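Ofchtiv-g5 from Ostrinia furnacalis probably hydrolyses chitin, as a group IV insect chitinase of glycoside hydrolase family 18. Local coordinates of one contact, PDB 6JM8 (chain A, 1.91 Å), residues G120-W125 and L160-V165, beside the matching contact of the related chitinase A from Cycas revoluta, PDB 4MNJ (chain B, 1.58 Å), residues G114-Y119 and L155-V160. Structure 2 is superposed on structure 1 by the backbone atoms of these residues (RMSD 0.54 Å); each is numbered along its deposited sequence.

Structure 1 (6JM8). With NAG (2-acetamido-2-deoxy-beta-D-glucopyranose), chain C.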
loop_
_atom_site.group_PDB
_atom_site.type_symbol
_atom_site.label_atom_id
_atom_site.label_comp_id
_atom_site.label_asym_id
_atom_site.label_seq_id
_atom_site.Cartn_x
_atom_site.Cartn_y
_atom_site.Cartn_z
ATOM N N GLY A 120 1.942 -16.576 -6.031
ATOM C CA GLY A 120 1.260 -16.533 -4.754
ATOM C C GLY A 120 0.124 -15.536 -4.744
ATOM O O GLY A 120 -0.197 -14.896 -5.751
ATOM N N LEU A 121 -0.475 -15.410 -3.559
ATOM C CA LEU A 121 -1.663 -14.599 -3.343
ATOM C C LEU A 121 -1.416 -13.614 -2.210
ATOM O O LEU A 121 -0.925 -13.996 -1.142
ATOM C CB LEU A 121 -2.874 -15.480 -3.014
ATOM C CG LEU A 121 -4.198 -14.773 -2.726
ATOM C CD1 LEU A 121 -4.737 -14.116 -3.986
ATOM C CD2 LEU A 121 -5.214 -15.752 -2.150
ATOM N N ASP A 122 -1.755 -12.353 -2.449
ATOM C CA ASP A 122 -1.740 -11.316 -1.427
ATOM C C ASP A 122 -3.186 -10.998 -1.059
ATOM O O ASP A 122 -3.957 -10.539 -1.909
ATOM C CB ASP A 122 -1.014 -10.072 -1.936
ATOM C CG ASP A 122 -0.862 -9.001 -0.876
ATOM O OD1 ASP A 122 -0.222 -9.268 0.163
ATOM O OD2 ASP A 122 -1.379 -7.884 -1.093
ATOM N N VAL A 123 -3.559 -11.264 0.190
ATOM C CA VAL A 123 -4.930 -11.072 0.651
ATOM C C VAL A 123 -5.045 -9.666 1.225
ATOM O O VAL A 123 -4.443 -9.358 2.257
ATOM C CB VAL A 123 -5.337 -12.126 1.685
ATOM C CG1 VAL A 123 -6.761 -11.874 2.153
ATOM C CG2 VAL A 123 -5.193 -13.520 1.108
ATOM N N ASP A 124 -5.815 -8.809 0.555
ATOM C CA ASP A 124 -5.952 -7.426 0.993
ATOM C C ASP A 124 -7.401 -7.123 1.344
ATOM O O ASP A 124 -8.032 -6.254 0.740
ATOM C CB ASP A 124 -5.451 -6.453 -0.078
ATOM C CG ASP A 124 -3.995 -6.643 -0.380
ATOM O OD1 ASP A 124 -3.382 -7.493 0.279
ATOM O OD2 ASP A 124 -3.456 -5.957 -1.275
ATOM N N TRP A 125 -7.925 -7.787 2.366
ATOM C CA TRP A 125 -9.263 -7.611 2.829
ATOM C C TRP A 125 -9.263 -6.401 3.716
ATOM O O TRP A 125 -8.685 -6.445 4.709
ATOM C CB TRP A 125 -9.723 -8.843 3.578
ATOM C CG TRP A 125 -10.985 -8.742 4.306
ATOM C CD1 TRP A 125 -11.828 -7.695 4.341
ATOM C CD2 TRP A 125 -11.541 -9.729 5.183
ATOM N NE1 TRP A 125 -12.889 -7.956 5.159
ATOM C CE2 TRP A 125 -12.736 -9.197 5.697
ATOM C CE3 TRP A 125 -11.158 -10.997 5.570
ATOM C CZ2 TRP A 125 -13.542 -9.894 6.557
ATOM C CZ3 TRP A 125 -11.944 -11.668 6.436
ATOM C CH2 TRP A 125 -13.134 -11.118 6.912
ATOM N N LEU A 160 3.313 -18.586 -2.394
ATOM C CA LEU A 160 3.421 -17.619 -1.314
ATOM C C LEU A 160 2.041 -17.144 -0.877
ATOM O O LEU A 160 1.121 -16.999 -1.687
ATOM C CB LEU A 160 4.262 -16.416 -1.744
ATOM C CG LEU A 160 5.729 -16.622 -2.120
ATOM C CD1 LEU A 160 6.295 -15.337 -2.706
ATOM C CD2 LEU A 160 6.538 -17.066 -0.909
ATOM N N LEU A 161 1.904 -16.895 0.423
ATOM C CA LEU A 161 0.697 -16.304 0.985
ATOM C C LEU A 161 1.100 -15.097 1.817
ATOM O O LEU A 161 1.850 -15.234 2.789
ATOM C CB LEU A 161 -0.081 -17.309 1.836
ATOM C CG LEU A 161 -1.264 -16.720 2.605
ATOM C CD1 LEU A 161 -2.378 -16.321 1.647
ATOM C CD2 LEU A 161 -1.776 -17.700 3.649
ATOM N N THR A 162 0.614 -13.921 1.426
ATOM C CA THR A 162 0.924 -12.670 2.099
ATOM C C THR A 162 -0.367 -11.895 2.335
ATOM O O THR A 162 -1.406 -12.183 1.737
ATOM C CB THR A 162 1.907 -11.816 1.284
ATOM O OG1 THR A 162 1.237 -11.271 0.142
ATOM C CG2 THR A 162 3.084 -12.662 0.811
ATOM N N VAL A 163 -0.296 -10.909 3.228
ATOM C CA VAL A 163 -1.441 -10.066 3.548
ATOM C C VAL A 163 -0.994 -8.615 3.613
ATOM O O VAL A 163 0.167 -8.310 3.905
ATOM C CB VAL A 163 -2.122 -10.468 4.878
ATOM C CG1 VAL A 163 -2.638 -11.899 4.814
ATOM C CG2 VAL A 163 -1.163 -10.284 6.052
ATOM N N ALA A 164 -1.930 -7.717 3.322
ATOM C CA ALA A 164 -1.781 -6.294 3.585
ATOM C C ALA A 164 -2.781 -5.911 4.666
ATOM O O ALA A 164 -3.961 -6.268 4.577
ATOM C CB ALA A 164 -2.008 -5.464 2.321
ATOM N N VAL A 165 -2.309 -5.194 5.688
ATOM C CA VAL A 165 -3.079 -4.969 6.905
ATOM C C VAL A 165 -2.995 -3.507 7.320
ATOM O O VAL A 165 -2.050 -2.791 6.980
ATOM C CB VAL A 165 -2.588 -5.866 8.061
ATOM C CG1 VAL A 165 -2.748 -7.337 7.706
ATOM C CG2 VAL A 165 -1.138 -5.547 8.383
HETATM C C1 NAG C . -4.948 0.722 0.553
HETATM C C2 NAG C . -5.117 -0.343 -0.581
HETATM C C3 NAG C . -5.583 0.291 -1.901
HETATM C C4 NAG C . -5.363 1.793 -1.919
HETATM C C5 NAG C . -4.027 2.137 -1.284
HETATM C C6 NAG C . -3.763 3.619 -1.383
HETATM C C7 NAG C . -3.717 -2.352 -0.323
HETATM C C8 NAG C . -2.404 -2.991 -0.649
HETATM N N2 NAG C . -3.896 -1.111 -0.786
HETATM O O3 NAG C . -6.949 -0.004 -2.163
HETATM O O4 NAG C . -5.270 2.232 -3.266
HETATM O O5 NAG C . -4.026 1.802 0.111
HETATM O O6 NAG C . -4.457 4.302 -0.349
HETATM O O7 NAG C . -4.568 -2.927 0.348
HETATM O O HOH W 1 1.799 -7.401 1.262
HETATM O O HOH W 2 -6.092 -8.834 4.277
HETATM O O HOH W 3 -6.411 -6.686 6.111
#

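Structure 2 (4MNJ).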
loop_
_atom_site.group_PDB
_atom_site.type_symbol
_atom_site.label_atom_id
_atom_site.label_comp_id
_atom_site.label_asym_id
_atom_site.label_seq_id
_atom_site.Cartn_x
_atom_site.Cartn_y
_atom_site.Cartn_z
ATOM N N GLY B 114 2.460 -16.563 -5.979
ATOM C CA GLY B 114 1.826 -16.402 -4.681
ATOM C C GLY B 114 0.520 -15.641 -4.731
ATOM O O GLY B 114 0.130 -15.112 -5.775
ATOM N N LEU B 115 -0.144 -15.600 -3.578
ATOM C CA LEU B 115 -1.432 -14.937 -3.405
ATOM C C LEU B 115 -1.313 -13.910 -2.297
ATOM O O LEU B 115 -0.568 -14.113 -1.335
ATOM C CB LEU B 115 -2.503 -15.959 -3.021
ATOM C CG LEU B 115 -2.928 -16.958 -4.097
ATOM C CD1 LEU B 115 -3.694 -18.117 -3.477
ATOM C CD2 LEU B 115 -3.764 -16.269 -5.160
ATOM N N ASP B 116 -2.054 -12.817 -2.438
ATOM C CA ASP B 116 -2.146 -11.794 -1.400
ATOM C C ASP B 116 -3.616 -11.513 -1.137
ATOM O O ASP B 116 -4.430 -11.526 -2.064
ATOM C CB ASP B 116 -1.430 -10.521 -1.854
ATOM C CG ASP B 116 -1.528 -9.384 -0.841
ATOM O OD1 ASP B 116 -0.850 -9.443 0.209
ATOM O OD2 ASP B 116 -2.270 -8.418 -1.111
ATOM N N LEU B 117 -3.957 -11.274 0.127
ATOM C CA LEU B 117 -5.312 -10.859 0.488
ATOM C C LEU B 117 -5.307 -9.402 0.915
ATOM O O LEU B 117 -4.612 -9.035 1.867
ATOM C CB LEU B 117 -5.868 -11.733 1.620
ATOM C CG LEU B 117 -5.852 -13.247 1.382
ATOM C CD1 LEU B 117 -6.343 -13.976 2.633
ATOM C CD2 LEU B 117 -6.676 -13.656 0.151
ATOM N N ASP B 118 -6.073 -8.578 0.208
ATOM C CA ASP B 118 -6.209 -7.178 0.582
ATOM C C ASP B 118 -7.608 -6.916 1.131
ATOM O O ASP B 118 -8.535 -6.582 0.383
ATOM C CB ASP B 118 -5.886 -6.245 -0.593
ATOM C CG ASP B 118 -5.963 -4.778 -0.203
ATOM O OD1 ASP B 118 -6.093 -3.916 -1.098
ATOM O OD2 ASP B 118 -5.916 -4.483 1.008
ATOM N N TYR B 119 -7.734 -7.083 2.449
ATOM C CA TYR B 119 -8.991 -6.959 3.175
ATOM C C TYR B 119 -8.873 -5.827 4.193
ATOM O O TYR B 119 -8.139 -5.935 5.173
ATOM C CB TYR B 119 -9.301 -8.292 3.870
ATOM C CG TYR B 119 -10.561 -8.371 4.720
ATOM C CD1 TYR B 119 -10.731 -9.427 5.610
ATOM C CD2 TYR B 119 -11.580 -7.415 4.633
ATOM C CE1 TYR B 119 -11.878 -9.542 6.393
ATOM C CE2 TYR B 119 -12.731 -7.512 5.424
ATOM C CZ TYR B 119 -12.871 -8.584 6.297
ATOM O OH TYR B 119 -13.997 -8.708 7.083
ATOM N N LEU B 155 3.457 -18.517 -2.399
ATOM C CA LEU B 155 3.613 -17.553 -1.318
ATOM C C LEU B 155 2.233 -17.066 -0.883
ATOM O O LEU B 155 1.299 -17.022 -1.687
ATOM C CB LEU B 155 4.470 -16.370 -1.771
ATOM C CG LEU B 155 5.906 -16.674 -2.210
ATOM C CD1 LEU B 155 6.471 -15.486 -2.968
ATOM C CD2 LEU B 155 6.797 -17.037 -1.022
ATOM N N LEU B 156 2.107 -16.710 0.391
ATOM C CA LEU B 156 0.864 -16.138 0.898
ATOM C C LEU B 156 1.167 -14.909 1.733
ATOM O O LEU B 156 1.935 -14.977 2.694
ATOM C CB LEU B 156 0.061 -17.163 1.708
ATOM C CG LEU B 156 -1.269 -16.658 2.282
ATOM C CD1 LEU B 156 -2.242 -16.260 1.171
ATOM C CD2 LEU B 156 -1.883 -17.723 3.183
ATOM N N THR B 157 0.588 -13.780 1.338
ATOM C CA THR B 157 0.761 -12.532 2.081
ATOM C C THR B 157 -0.596 -11.874 2.291
ATOM O O THR B 157 -1.601 -12.323 1.733
ATOM C CB THR B 157 1.735 -11.551 1.372
ATOM O OG1 THR B 157 1.165 -11.109 0.133
ATOM C CG2 THR B 157 3.074 -12.220 1.090
ATOM N N GLU B 158 -0.633 -10.836 3.116
ATOM C CA GLU B 158 -1.838 -10.034 3.262
ATOM C C GLU B 158 -1.505 -8.582 3.590
ATOM O O GLU B 158 -0.453 -8.284 4.167
ATOM C CB GLU B 158 -2.780 -10.623 4.328
ATOM C CG GLU B 158 -2.413 -10.233 5.762
ATOM C CD GLU B 158 -3.265 -10.918 6.807
ATOM O OE1 GLU B 158 -3.396 -10.347 7.907
ATOM O OE2 GLU B 158 -3.801 -12.012 6.539
ATOM N N ALA B 159 -2.418 -7.693 3.220
ATOM C CA ALA B 159 -2.387 -6.307 3.661
ATOM C C ALA B 159 -2.758 -6.224 5.133
ATOM O O ALA B 159 -3.696 -6.886 5.584
ATOM C CB ALA B 159 -3.371 -5.487 2.846
ATOM N N VAL B 160 -2.017 -5.412 5.882
ATOM C CA VAL B 160 -2.416 -5.077 7.247
ATOM C C VAL B 160 -2.437 -3.567 7.457
ATOM O O VAL B 160 -1.690 -2.818 6.813
ATOM C CB VAL B 160 -1.537 -5.766 8.347
ATOM C CG1 VAL B 160 -1.671 -7.295 8.292
ATOM C CG2 VAL B 160 -0.068 -5.330 8.265
HETATM O O HOH W 4 -5.713 -8.287 4.186
HETATM O O HOH W 5 -6.002 -6.412 6.934
#

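Structure 1 (6JM8)
Val123 O accepts the N-H of Ala164 (N to O 3.2 Å), and water 2, bound also to the N-H of Trp125, lies 2.7 Å from the same oxygen. The strands 120-124 and 160-166 are parallel neighbours in the TIM barrel, joined through helix 138-154. On the face of Asp122 and Thr162, Thr162 OG1 donates to Asp122 OD1 at 2.5 Å. On the other face, Val163 CB packs 3.7 Å from Val123 O. Leu121 CB lies 4.5 Å from Leu160 O; with CG anti to the backbone N (chi1 179°), its CD2 comes 3.9 Å from Val123 CG2. Asp124 OD1 lies 3.2 Å from Ala164 CB, and its OD2 3.2 Å from NAG C8. Asp122 and Asp124 match the second and third aspartates of the family's DxxDxDxE signature, whose glutamate position holds leucine here. Trp125 meets the rings of Tyr92 and Phe143.

Structure 2 (4MNJ)
Leu117 O accepts the N-H of Ala159 (N to O 2.9 Å), and water 4, bound also to the N-H of Tyr119, lies 2.7 Å from the same oxygen. On the face of Asp116 and Thr157, Thr157 OG1 donates to Asp116 OD1 at 2.6 Å. On the other face, Glu158 CB packs 3.5 Å from Leu117 O; beyond CG its chain runs extended, and the side chain touches Phe131 of helix 125-149. Leu115 CB lies 4.2 Å from Leu155 O. Asp118, with CG anti to the backbone N (chi1 -177°), places OD2 3.3 Å from Ala159 CB and also close to Glu120. Asp116 and Asp118 match the second and third aspartates of the family's DxxDxDxE signature, and Glu120 its glutamate. Tyr119 meets the rings of Phe86 and Phe131.

Structure 1 against structure 2
The comparable CA atoms coincide within the error, so the differences lie in the side chains. Val123(A) becomes Leu117(B) on a matching CB: CG2 of Val123(A) and CG of Leu117(B) fall 0.8 Å apart, CG1 of the valine loses its counterpart, and CD1 and CD2 of the leucine are added. Beside it, Leu121(A) and Leu115(B) are modelled differently. Chi1 goes from 179° to -70°, chi2 also differs, and the CG atoms stand 2.9 Å apart after superposition. The contact between Leu121(A) CD2 and Val123(A) CG2, 3.9 Å, is found in structure 1 alone; the nearest atoms of Leu115(B) and Leu117(B), CB and CD2, are 5.7 Å from each other.

Val163(A) gives way to Glu158(B), with CB atoms 0.9 Å apart. CG2 of Val163(A) lies near CG of Glu158(B), 1.3 Å apart, while CG1 goes and CD, OE1 and OE2 come. The buried carboxylate thus extends beyond the valine, to a place that no given atom of structure 1 holds. CB touches the carbonyl oxygen of Val123(A) or Leu117(B) in both.

Trp125(A) becomes Tyr119(B), whose ring overlays the pyrrole part of the indole but has no match for CE3, CZ3 and CH2. Waters 2 and 3 coincide with waters 4 and 5, and the bond from Thr162(A) OG1 to Asp122(A) OD1 is retained as Thr157(B) OG1 to Asp116(B) OD1.

Between Asp124(A) and Asp118(B) chi1 goes from -62° to -177°; the CG atoms stand 2.7 Å apart, and the places of CG, OD1 and OD2 of Asp124(A) are vacated. Asp124(A) OD2 lies 3.9 Å from Ala164(A) CB and Asp118(B) OD2 3.3 Å from Ala159(B) CB; the touch is kept. NAG, part of a larger glycan, touches Asp124(A) and Ala164(A); no ligand is modelled there in structure 2.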